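Local atomic coordinates of periplasmic solute binding protein (Pectobacterium atrosepticum, PDB entry 4RY1), a protein that probably binds a sugar or related solute in the periplasm and delivers it to an ABC-type transporter. Residues I121-W127 / G241-G245; T126-V132 / V147-L152; Y45-S50 / W68-F72; E4-W10 / Q57-R63. All coordinates share one frame; numbering follows the deposited sequence.

Contact 1 (I121-W127 / G241-G245); sequences IYNKTTW and GELAG
Trp127 and Thr126 meet the 241-245 loop because of their first torsions. In Trp127 (chi1 -78°) CG lies beside the backbone N, which turns the indole edge toward Ala244. In Thr126 OG1 takes that same place (chi1 -49°), facing Gly241, while CG2 is left to pack on Ala244. The indole NE1 donates to Ala244 O at 3.0 Å. The oxygen sits in the ring plane, but the bond is bent, with 142° at the hydrogen. Asn123 N gives Ala244 O a second, straighter bond of 2.8 Å. The two donors lie well out of the carbonyl plane, on opposite sides of it. Thr126 OG1 donates to Gly241 O at 2.7 Å. The methyl of Ala244 fits between Thr126 CG2 and the indole, with CB 3.7 Å from that CG2.

This is a strand-to-helix junction in a periplasmic-binding-protein fold. Strand 107-123 runs directly into helix 124-130, and Asn123 is the N-cap. Its OD1 accepts a weak bond from Thr126 N at 3.4 Å. Strand 245-249 starts alongside, antiparallel, with Tyr122 and Gly245 as a non-hydrogen-bonded pair. Gly245 CA makes a CA-H...O contact of 3.0 Å with Ile121 O. The Tyr122 ring lies obliquely against that glycine, and stacks on Tyr134. Strand 266-268 also pairs with strand 107-123; Leu266 touches Ile121 and Asn123. A water links the Asn123 amide to the loop. Asn123 ND2 donates to this water at 3.0 Å, and the water donates to Leu243 O at 2.9 Å.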
# COMPACT_ATOMS: atom_id res chain seq x y z
N ILE A 121 -9.77 3.92 7.90
CA ILE A 121 -9.49 3.86 9.32
C ILE A 121 -9.98 5.21 9.85
O ILE A 121 -9.58 6.25 9.36
CB ILE A 121 -7.99 3.65 9.60
CG1 ILE A 121 -7.52 2.34 8.97
CG2 ILE A 121 -7.72 3.69 11.10
CD1 ILE A 121 -8.04 1.14 9.70
N TYR A 122 -10.87 5.18 10.84
CA TYR A 122 -11.47 6.39 11.38
C TYR A 122 -11.18 6.55 12.85
O TYR A 122 -11.06 5.57 13.58
CB TYR A 122 -12.98 6.36 11.18
CG TYR A 122 -13.48 6.43 9.76
CD1 TYR A 122 -13.08 7.46 8.90
CD2 TYR A 122 -14.43 5.50 9.28
CE1 TYR A 122 -13.59 7.56 7.61
CE2 TYR A 122 -14.94 5.60 7.99
CZ TYR A 122 -14.52 6.62 7.15
OH TYR A 122 -15.05 6.74 5.87
N ASN A 123 -11.12 7.81 13.27
CA ASN A 123 -10.99 8.18 14.67
C ASN A 123 -12.40 8.30 15.25
O ASN A 123 -13.12 9.28 15.02
CB ASN A 123 -10.24 9.49 14.85
CG ASN A 123 -9.95 9.79 16.31
OD1 ASN A 123 -10.82 9.60 17.16
ND2 ASN A 123 -8.73 10.23 16.61
N LYS A 124 -12.78 7.27 15.98
CA LYS A 124 -14.15 7.16 16.50
C LYS A 124 -14.57 8.37 17.32
O LYS A 124 -15.69 8.88 17.21
CB LYS A 124 -14.29 5.91 17.35
CG LYS A 124 -15.65 5.76 18.01
CD LYS A 124 -15.69 4.53 18.91
CE LYS A 124 -16.83 4.54 19.92
NZ LYS A 124 -18.14 4.56 19.23
N THR A 125 -13.66 8.82 18.17
CA THR A 125 -13.95 9.92 19.10
C THR A 125 -14.36 11.18 18.33
O THR A 125 -15.37 11.82 18.62
CB THR A 125 -12.74 10.21 20.00
OG1 THR A 125 -12.36 9.00 20.67
CG2 THR A 125 -13.04 11.28 21.05
N THR A 126 -13.58 11.50 17.33
CA THR A 126 -13.88 12.68 16.50
C THR A 126 -15.22 12.60 15.74
O THR A 126 -16.00 13.55 15.75
CB THR A 126 -12.74 12.96 15.52
OG1 THR A 126 -11.50 12.94 16.23
CG2 THR A 126 -12.96 14.31 14.88
N TRP A 127 -15.48 11.47 15.08
CA TRP A 127 -16.76 11.28 14.37
C TRP A 127 -17.97 11.38 15.33
O TRP A 127 -18.99 12.00 15.00
CB TRP A 127 -16.76 9.92 13.63
CG TRP A 127 -15.96 9.98 12.34
CD1 TRP A 127 -14.57 9.89 12.21
CD2 TRP A 127 -16.47 10.19 11.01
NE1 TRP A 127 -14.23 10.00 10.89
CE2 TRP A 127 -15.36 10.19 10.13
CE3 TRP A 127 -17.75 10.37 10.47
CZ2 TRP A 127 -15.48 10.38 8.76
CZ3 TRP A 127 -17.87 10.56 9.09
CH2 TRP A 127 -16.74 10.56 8.26
N GLY A 241 -6.48 13.86 16.64
CA GLY A 241 -7.82 13.57 16.16
C GLY A 241 -8.51 14.62 15.32
O GLY A 241 -9.70 14.47 15.01
N GLU A 242 -7.78 15.66 14.92
CA GLU A 242 -8.35 16.66 14.00
C GLU A 242 -8.59 16.09 12.60
O GLU A 242 -9.57 16.41 11.92
CB GLU A 242 -7.45 17.89 13.91
CG GLU A 242 -7.55 18.77 15.15
CD GLU A 242 -6.48 19.83 15.27
OE1 GLU A 242 -5.69 20.00 14.33
OE2 GLU A 242 -6.46 20.49 16.33
N LEU A 243 -7.64 15.29 12.14
CA LEU A 243 -7.82 14.49 10.93
C LEU A 243 -8.37 13.14 11.35
O LEU A 243 -7.67 12.33 11.97
CB LEU A 243 -6.50 14.33 10.17
CG LEU A 243 -5.75 15.60 9.79
CD1 LEU A 243 -4.41 15.26 9.16
CD2 LEU A 243 -6.59 16.45 8.86
N ALA A 244 -9.63 12.92 11.01
CA ALA A 244 -10.40 11.85 11.63
C ALA A 244 -10.49 10.56 10.82
O ALA A 244 -11.27 9.67 11.13
CB ALA A 244 -11.79 12.35 11.97
N GLY A 245 -9.66 10.44 9.80
CA GLY A 245 -9.67 9.27 8.95
C GLY A 245 -8.44 9.23 8.09
O GLY A 245 -7.86 10.26 7.78
O HOH W 1 -6.94 10.89 14.34

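Contact 2 (T126-V132 / V147-L152); sequences TWDNAGV and VFKQKL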
# COMPACT_ATOMS: atom_id res chain seq x y z
N THR A 126 -13.58 11.50 17.33
CA THR A 126 -13.88 12.68 16.50
C THR A 126 -15.22 12.60 15.74
O THR A 126 -16.00 13.55 15.75
CB THR A 126 -12.74 12.96 15.52
OG1 THR A 126 -11.50 12.94 16.23
CG2 THR A 126 -12.96 14.31 14.88
N TRP A 127 -15.48 11.47 15.08
CA TRP A 127 -16.76 11.28 14.37
C TRP A 127 -17.97 11.38 15.33
O TRP A 127 -18.99 12.00 15.00
CB TRP A 127 -16.76 9.92 13.63
CG TRP A 127 -15.96 9.98 12.34
CD1 TRP A 127 -14.57 9.89 12.21
CD2 TRP A 127 -16.47 10.19 11.01
NE1 TRP A 127 -14.23 10.00 10.89
CE2 TRP A 127 -15.36 10.19 10.13
CE3 TRP A 127 -17.75 10.37 10.47
CZ2 TRP A 127 -15.48 10.38 8.76
CZ3 TRP A 127 -17.87 10.56 9.09
CH2 TRP A 127 -16.74 10.56 8.26
N ASP A 128 -17.83 10.77 16.50
CA ASP A 128 -18.85 10.82 17.57
C ASP A 128 -19.06 12.27 18.07
O ASP A 128 -20.19 12.72 18.24
CB ASP A 128 -18.48 9.90 18.75
CG ASP A 128 -18.70 8.41 18.44
OD1 ASP A 128 -19.31 8.09 17.40
OD2 ASP A 128 -18.26 7.58 19.26
N ASN A 129 -17.96 13.01 18.25
CA ASN A 129 -18.05 14.43 18.65
C ASN A 129 -18.74 15.31 17.59
O ASN A 129 -19.47 16.23 17.92
CB ASN A 129 -16.67 14.99 19.01
CG ASN A 129 -16.10 14.40 20.29
OD1 ASN A 129 -16.80 13.76 21.08
ND2 ASN A 129 -14.82 14.66 20.53
N ALA A 130 -18.48 15.02 16.32
CA ALA A 130 -19.19 15.68 15.20
C ALA A 130 -20.67 15.28 15.08
O ALA A 130 -21.44 15.98 14.43
CB ALA A 130 -18.49 15.40 13.88
N GLY A 131 -21.03 14.12 15.64
CA GLY A 131 -22.38 13.55 15.50
C GLY A 131 -22.71 12.93 14.15
O GLY A 131 -23.88 12.86 13.75
N VAL A 132 -21.67 12.46 13.46
CA VAL A 132 -21.81 11.89 12.14
C VAL A 132 -21.44 10.41 12.19
O VAL A 132 -20.42 10.02 12.75
CB VAL A 132 -20.93 12.63 11.11
CG1 VAL A 132 -21.15 12.09 9.70
CG2 VAL A 132 -21.24 14.13 11.13
N VAL A 147 -20.50 19.33 8.16
CA VAL A 147 -20.91 19.07 9.53
C VAL A 147 -19.70 19.14 10.49
O VAL A 147 -19.76 19.77 11.55
CB VAL A 147 -21.67 17.76 9.68
CG1 VAL A 147 -21.99 17.51 11.14
CG2 VAL A 147 -22.96 17.75 8.85
N PHE A 148 -18.62 18.47 10.12
CA PHE A 148 -17.38 18.56 10.90
C PHE A 148 -16.97 20.03 11.11
O PHE A 148 -16.67 20.45 12.24
CB PHE A 148 -16.23 17.83 10.19
CG PHE A 148 -16.06 16.38 10.62
CD1 PHE A 148 -17.10 15.46 10.52
CD2 PHE A 148 -14.84 15.93 11.10
CE1 PHE A 148 -16.92 14.13 10.91
CE2 PHE A 148 -14.65 14.61 11.50
CZ PHE A 148 -15.69 13.70 11.40
N LYS A 149 -16.95 20.76 10.01
CA LYS A 149 -16.52 22.16 9.98
C LYS A 149 -17.39 23.02 10.90
O LYS A 149 -16.88 23.77 11.73
CB LYS A 149 -16.60 22.71 8.55
CG LYS A 149 -16.01 24.09 8.39
CD LYS A 149 -16.21 24.65 7.00
CE LYS A 149 -15.58 26.02 6.94
NZ LYS A 149 -15.47 26.54 5.56
N GLN A 150 -18.70 22.88 10.77
CA GLN A 150 -19.64 23.70 11.55
C GLN A 150 -19.61 23.30 13.03
O GLN A 150 -19.60 24.15 13.93
CB GLN A 150 -21.06 23.59 11.01
CG GLN A 150 -22.11 24.36 11.82
CD GLN A 150 -21.86 25.86 11.89
OE1 GLN A 150 -21.34 26.46 10.95
NE2 GLN A 150 -22.27 26.47 12.99
N LYS A 151 -19.60 22.01 13.27
CA LYS A 151 -19.76 21.49 14.63
C LYS A 151 -18.47 21.50 15.45
O LYS A 151 -18.48 21.82 16.64
CB LYS A 151 -20.36 20.08 14.60
CG LYS A 151 -20.61 19.53 15.99
CD LYS A 151 -22.00 18.96 16.15
CE LYS A 151 -22.28 18.67 17.61
NZ LYS A 151 -23.24 17.54 17.78
N LEU A 152 -17.36 21.16 14.81
CA LEU A 152 -16.10 21.00 15.53
C LEU A 152 -15.12 22.12 15.24
O LEU A 152 -14.25 22.42 16.07
CB LEU A 152 -15.47 19.64 15.18
CG LEU A 152 -16.26 18.42 15.64
CD1 LEU A 152 -15.40 17.18 15.43
CD2 LEU A 152 -16.69 18.51 17.10
O HOH W 2 -22.15 15.09 19.23
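Phe148 brings an aromatic edge to Trp127 and a face to Ala130. The Trp127 pair is T-shaped: Phe148 CZ points at the indole face and lies 3.6 Å from Trp127 CD2. The ring planes are 72° apart. On the Phe148 face, Ala130 CB makes a CH-pi contact, 3.9 Å from the ring centroid and offset toward the rim.

Aliphatic contacts lie beside the rings. Leu152 CD1 sits 3.8 Å from Thr126 CG2 and 3.9 Å from Ala130 CB. Leu152 CD2 reaches the Asn129 backbone. Val132 CG2 and Val147 CG1 are tightly packed at 3.5 Å. Val147 CG1 is the branch anti to the backbone N (chi1 176°), which carries it to Val132.

On the outer side Lys151 rests CD near Ala130 O, and its NZ donates to a water at 3.0 Å. That water gives a longer bond to Asn129 O, at 3.2 Å. Gly131, just after helix 124-130, has positive phi and forms a Schellman motif.

The 126-130 and 147-152 helix segments cross at 74°, their axes 9.9 Å apart; they belong to helices 124-130 and 138-152. Ala144 of helix 138-152 also touches Trp127 and Val132, and Ala244, which leads into strand 245-249, packs on Phe148.

Contact 3 (Y45-S50 / W68-F72); sequences YLSRLS and WLPQF
Leu46 of helix 45-55 packs between Trp68 and Phe72 of segment 68-72, on helix 69-74. In this alpha/beta fold the two helices come just before and just after strand 61-64. The tight part centres on Leu46 CD1. It lies over the Trp68 six-membered ring, 3.8 Å from the centroid and 15° off the normal, a CH-pi contact. The same methyl is 3.7 Å from Phe72 CE2. Leu46 CG is anti to the backbone N (chi1 175°), which points the branch toward the rings; CD1 goes between them, while CD2 lies 3.8 Å from Trp68 NE1. Tyr45 meets the rim of the indole, its CD1 3.7 Å from Trp68 CH2, and the two side chains cross at about a right angle. The Tyr45 hydroxyl reaches the neighbouring strands, where it is hydrogen-bonded to Arg63 O and Ser8 OG. Trp10 also meets both Tyr45 and Trp68.

Contacts are longer toward Leu49, whose CD2 is 4.2 Å from Phe72 CE2 and oblique to the ring. The side with Gln71 and Ser50 is the more exposed one. There the extended Gln71 chain lays its amide over one face of the Phe72 ring, and Gln71 NE2 stands 3.0 Å from Ser50 OG.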
# COMPACT_ATOMS: atom_id res chain seq x y z
N TYR A 45 15.40 3.47 -0.19
CA TYR A 45 15.57 2.03 -0.39
C TYR A 45 15.55 1.63 -1.89
O TYR A 45 16.43 0.93 -2.37
CB TYR A 45 14.52 1.24 0.39
CG TYR A 45 14.65 -0.27 0.31
CD1 TYR A 45 14.19 -0.97 -0.79
CD2 TYR A 45 15.20 -0.99 1.35
CE1 TYR A 45 14.28 -2.35 -0.87
CE2 TYR A 45 15.29 -2.38 1.28
CZ TYR A 45 14.81 -3.06 0.19
OH TYR A 45 14.87 -4.43 0.14
N LEU A 46 14.54 2.10 -2.60
CA LEU A 46 14.42 1.77 -4.02
C LEU A 46 15.62 2.30 -4.81
O LEU A 46 16.20 1.57 -5.63
CB LEU A 46 13.13 2.32 -4.62
CG LEU A 46 12.99 2.12 -6.13
CD1 LEU A 46 13.06 0.66 -6.54
CD2 LEU A 46 11.69 2.73 -6.60
N SER A 47 16.01 3.55 -4.57
CA SER A 47 17.11 4.12 -5.33
C SER A 47 18.43 3.34 -5.04
O SER A 47 19.18 3.00 -5.97
CB SER A 47 17.20 5.64 -5.08
OG SER A 47 17.69 5.90 -3.80
N ARG A 48 18.64 2.93 -3.79
CA ARG A 48 19.81 2.12 -3.44
C ARG A 48 19.77 0.75 -4.12
O ARG A 48 20.78 0.25 -4.62
CB ARG A 48 19.96 1.95 -1.91
N LEU A 49 18.61 0.11 -4.05
CA LEU A 49 18.44 -1.22 -4.63
C LEU A 49 18.66 -1.19 -6.13
O LEU A 49 19.31 -2.06 -6.69
CB LEU A 49 17.06 -1.77 -4.29
CG LEU A 49 16.79 -3.16 -4.89
CD1 LEU A 49 17.79 -4.18 -4.36
CD2 LEU A 49 15.35 -3.60 -4.64
N SER A 50 18.09 -0.18 -6.78
CA SER A 50 18.22 -0.04 -8.24
C SER A 50 19.70 0.08 -8.65
O SER A 50 20.17 -0.54 -9.59
CB SER A 50 17.41 1.14 -8.75
OG SER A 50 17.38 1.17 -10.16
N TRP A 68 7.13 -2.44 -8.19
CA TRP A 68 8.49 -2.34 -8.75
C TRP A 68 8.78 -3.43 -9.77
O TRP A 68 9.82 -3.39 -10.44
CB TRP A 68 9.58 -2.38 -7.68
CG TRP A 68 9.45 -1.34 -6.63
CD1 TRP A 68 8.65 -0.22 -6.62
CD2 TRP A 68 10.14 -1.35 -5.38
NE1 TRP A 68 8.81 0.46 -5.45
CE2 TRP A 68 9.73 -0.20 -4.68
CE3 TRP A 68 11.08 -2.20 -4.80
CZ2 TRP A 68 10.21 0.10 -3.40
CZ3 TRP A 68 11.57 -1.89 -3.54
CH2 TRP A 68 11.12 -0.77 -2.85
N LEU A 69 7.88 -4.39 -9.92
CA LEU A 69 8.11 -5.46 -10.88
C LEU A 69 8.19 -4.98 -12.34
O LEU A 69 8.97 -5.53 -13.12
CB LEU A 69 7.11 -6.61 -10.72
CG LEU A 69 7.28 -7.44 -9.45
CD1 LEU A 69 6.24 -8.55 -9.43
CD2 LEU A 69 8.67 -8.03 -9.34
N PRO A 70 7.40 -3.94 -12.74
CA PRO A 70 7.65 -3.45 -14.12
C PRO A 70 9.09 -2.99 -14.38
O PRO A 70 9.71 -3.38 -15.37
CB PRO A 70 6.61 -2.34 -14.29
CG PRO A 70 5.50 -2.81 -13.40
CD PRO A 70 6.19 -3.34 -12.17
N GLN A 71 9.63 -2.22 -13.45
CA GLN A 71 11.01 -1.72 -13.57
C GLN A 71 12.02 -2.86 -13.62
O GLN A 71 12.90 -2.89 -14.47
CB GLN A 71 11.35 -0.78 -12.41
CG GLN A 71 12.83 -0.40 -12.38
CD GLN A 71 13.21 0.60 -11.30
OE1 GLN A 71 12.35 1.16 -10.58
NE2 GLN A 71 14.53 0.84 -11.18
N PHE A 72 11.92 -3.76 -12.66
CA PHE A 72 12.96 -4.79 -12.48
C PHE A 72 12.78 -6.06 -13.31
O PHE A 72 13.76 -6.79 -13.56
CB PHE A 72 13.09 -5.13 -11.00
CG PHE A 72 13.65 -4.01 -10.16
CD1 PHE A 72 14.83 -3.37 -10.52
CD2 PHE A 72 12.99 -3.58 -9.01
CE1 PHE A 72 15.34 -2.34 -9.76
CE2 PHE A 72 13.50 -2.56 -8.23
CZ PHE A 72 14.68 -1.93 -8.62

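Contact 4 (E4-W10 / Q57-R63); sequences EIRISWW and QEPDVMR. With ACT (acetate ion), chain F.
Strands 3-10 and 61-64 form a parallel pair in the mixed central sheet, with Ile7 beside Val61 and Ser8 beside Met62. Three backbone bonds make the ladder: Val61 N to Arg6 O, Ser8 N to Val61 O and Arg63 N to Ser8 O. Ile7 CD1 packs on Val61 CG1 at 3.8 Å, on the face covered by helix 299-310. On the other face Ser8 OG touches Pro59 CG at 3.4 Å, its polar partner being Tyr45.

At the N-terminal end Asp60 continues the ladder with its side chain. Its OD1 accepts from Arg6 N at 2.9 Å, on the anti side of the carboxylate and 27° out of its plane. A water linking Glu4 O to that OD1 gives it a second bond, and OD2 bonds to Ser296. The Arg6 chain bends at chi3 (55°), bringing its guanidinium over Pro59 CA. Its end nitrogens NH1 and NH2 both grip Gln57 O, each at 3.0 Å and in the guanidinium plane. NE makes a salt bridge with Glu38, so the group is held from two directions.

At the C-terminal end Arg63 crosses the Trp10 indole. Its CD is 3.5 Å from the centroid of the six-membered ring, over the face. The guanidinium is tilted 71° to the ring, in an off-centre cation-pi contact. At the indole edge Trp10 NE1 gives a weak bond of 3.2 Å to an acetate ion, which also bonds Arg15 NH2. The acetate probably comes from the crystallisation liquor. Strand 3-10 lies between parallel strands 33-40 and 61-64, the beta2-beta1-beta3 order typical of the periplasmic-binding-protein fold.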
# COMPACT_ATOMS: atom_id res chain seq x y z
N GLU A 4 27.08 -17.89 3.08
CA GLU A 4 26.62 -16.55 3.47
C GLU A 4 25.57 -15.99 2.49
O GLU A 4 25.77 -15.96 1.27
CB GLU A 4 27.80 -15.58 3.59
CG GLU A 4 27.44 -14.18 4.07
CD GLU A 4 28.65 -13.27 4.15
OE1 GLU A 4 28.62 -12.15 3.60
OE2 GLU A 4 29.66 -13.69 4.77
N ILE A 5 24.45 -15.55 3.07
CA ILE A 5 23.39 -14.87 2.34
C ILE A 5 23.07 -13.52 2.96
O ILE A 5 23.09 -13.34 4.18
CB ILE A 5 22.12 -15.71 2.14
CG1 ILE A 5 21.49 -16.07 3.46
CG2 ILE A 5 22.45 -17.00 1.38
CD1 ILE A 5 20.12 -16.72 3.31
N ARG A 6 22.75 -12.57 2.10
CA ARG A 6 22.42 -11.20 2.49
C ARG A 6 20.93 -10.98 2.27
O ARG A 6 20.35 -11.50 1.32
CB ARG A 6 23.18 -10.22 1.61
CG ARG A 6 24.68 -10.25 1.80
CD ARG A 6 25.38 -9.59 0.62
NE ARG A 6 24.87 -8.25 0.43
CZ ARG A 6 24.82 -7.62 -0.74
NH1 ARG A 6 25.27 -8.20 -1.85
NH2 ARG A 6 24.29 -6.41 -0.80
N ILE A 7 20.31 -10.26 3.20
CA ILE A 7 18.86 -9.93 3.11
C ILE A 7 18.63 -8.46 3.42
O ILE A 7 19.13 -7.96 4.43
CB ILE A 7 17.97 -10.85 4.01
CG1 ILE A 7 16.51 -10.43 3.93
CG2 ILE A 7 18.46 -10.86 5.44
CD1 ILE A 7 15.55 -11.45 4.54
N SER A 8 17.92 -7.78 2.53
CA SER A 8 17.50 -6.41 2.76
C SER A 8 16.01 -6.22 2.94
O SER A 8 15.18 -6.93 2.35
CB SER A 8 17.98 -5.48 1.64
OG SER A 8 17.35 -5.72 0.37
N TRP A 9 15.68 -5.22 3.73
CA TRP A 9 14.30 -4.78 3.89
C TRP A 9 14.24 -3.35 4.41
O TRP A 9 15.26 -2.80 4.80
CB TRP A 9 13.50 -5.73 4.83
CG TRP A 9 13.86 -5.61 6.29
CD1 TRP A 9 13.27 -4.81 7.21
CD2 TRP A 9 14.93 -6.27 6.97
NE1 TRP A 9 13.87 -4.96 8.42
CE2 TRP A 9 14.90 -5.84 8.31
CE3 TRP A 9 15.90 -7.20 6.57
CZ2 TRP A 9 15.83 -6.27 9.26
CZ3 TRP A 9 16.82 -7.63 7.52
CH2 TRP A 9 16.76 -7.18 8.86
N TRP A 10 13.06 -2.76 4.42
CA TRP A 10 12.82 -1.46 5.04
C TRP A 10 11.73 -1.58 6.09
O TRP A 10 10.95 -2.54 6.11
CB TRP A 10 12.38 -0.40 4.02
CG TRP A 10 11.00 -0.64 3.47
CD1 TRP A 10 9.82 -0.22 3.98
CD2 TRP A 10 10.69 -1.38 2.30
NE1 TRP A 10 8.78 -0.67 3.23
CE2 TRP A 10 9.29 -1.36 2.16
CE3 TRP A 10 11.46 -2.02 1.34
CZ2 TRP A 10 8.64 -2.00 1.11
CZ3 TRP A 10 10.81 -2.65 0.31
CH2 TRP A 10 9.43 -2.64 0.19
N GLN A 57 25.32 -6.00 -7.32
CA GLN A 57 25.69 -5.92 -5.89
C GLN A 57 24.50 -6.16 -4.93
O GLN A 57 24.64 -5.99 -3.73
CB GLN A 57 26.32 -4.56 -5.55
CG GLN A 57 27.57 -4.21 -6.34
CD GLN A 57 28.59 -5.32 -6.35
OE1 GLN A 57 28.79 -5.98 -7.37
NE2 GLN A 57 29.22 -5.56 -5.21
N GLU A 58 23.34 -6.49 -5.47
CA GLU A 58 22.15 -6.62 -4.64
C GLU A 58 22.23 -7.84 -3.69
O GLU A 58 22.93 -8.82 -3.97
CB GLU A 58 20.92 -6.72 -5.53
CG GLU A 58 20.78 -8.00 -6.35
CD GLU A 58 21.49 -8.00 -7.71
OE1 GLU A 58 22.48 -7.25 -7.92
OE2 GLU A 58 21.04 -8.79 -8.54
N PRO A 59 21.49 -7.77 -2.58
CA PRO A 59 21.45 -8.91 -1.69
C PRO A 59 20.77 -10.12 -2.27
O PRO A 59 20.01 -10.04 -3.24
CB PRO A 59 20.66 -8.40 -0.49
CG PRO A 59 20.27 -7.01 -0.75
CD PRO A 59 20.62 -6.67 -2.15
N ASP A 60 21.03 -11.26 -1.66
CA ASP A 60 20.44 -12.54 -2.10
C ASP A 60 18.92 -12.55 -1.99
O ASP A 60 18.24 -13.12 -2.84
CB ASP A 60 21.02 -13.71 -1.30
CG ASP A 60 22.52 -13.79 -1.42
OD1 ASP A 60 23.22 -13.10 -0.67
OD2 ASP A 60 22.98 -14.49 -2.34
N VAL A 61 18.43 -11.99 -0.88
CA VAL A 61 17.00 -11.84 -0.62
C VAL A 61 16.68 -10.37 -0.45
O VAL A 61 17.31 -9.67 0.35
CB VAL A 61 16.53 -12.62 0.62
CG1 VAL A 61 15.03 -12.41 0.90
CG2 VAL A 61 16.79 -14.10 0.43
N MET A 62 15.68 -9.90 -1.20
CA MET A 62 15.27 -8.49 -1.14
C MET A 62 13.79 -8.39 -0.82
O MET A 62 12.97 -9.02 -1.49
CB MET A 62 15.48 -7.82 -2.49
CG MET A 62 16.93 -7.78 -2.98
SD MET A 62 17.14 -7.67 -4.82
CE MET A 62 16.96 -9.45 -5.14
N ARG A 63 13.43 -7.52 0.10
CA ARG A 63 12.05 -7.04 0.15
C ARG A 63 11.85 -6.07 -1.02
O ARG A 63 12.68 -5.19 -1.24
CB ARG A 63 11.72 -6.34 1.46
CG ARG A 63 10.23 -6.07 1.68
CD ARG A 63 10.02 -5.10 2.83
NE ARG A 63 8.62 -4.74 3.02
CZ ARG A 63 7.83 -5.21 3.99
NH1 ARG A 63 8.30 -6.07 4.87
NH2 ARG A 63 6.57 -4.77 4.05
C ACT F . 5.41 -0.07 5.57
O ACT F . 6.66 -0.01 5.58
OXT ACT F . 4.85 -1.15 5.31
CH3 ACT F . 4.54 1.14 5.87
O HOH W 3 25.88 -13.17 -0.44

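Overall arrangement
The contacts form two pairs on opposite sides of the chain's centre. Contacts 3 and 4 have centres 13 Å apart and touch through Tyr45 with Arg63 and Ser8. Their segments alternate along the chain, since strand 61-64 lies between helices 45-55 and 69-74. Contacts 1 and 2 come later, with centres 10 Å apart. They share Thr126 and Trp127 of helix 124-130, and contact 2 starts within the first segment of contact 1 and closes well before its second. Contacts 2 and 4 are the farthest apart, with centres 48 Å apart. Contacts 1 and 4 still reach the same mixed sheet, although their nearest atoms are about 17 Å apart. The spread is consistent with the two-lobed build of solute-binding proteins.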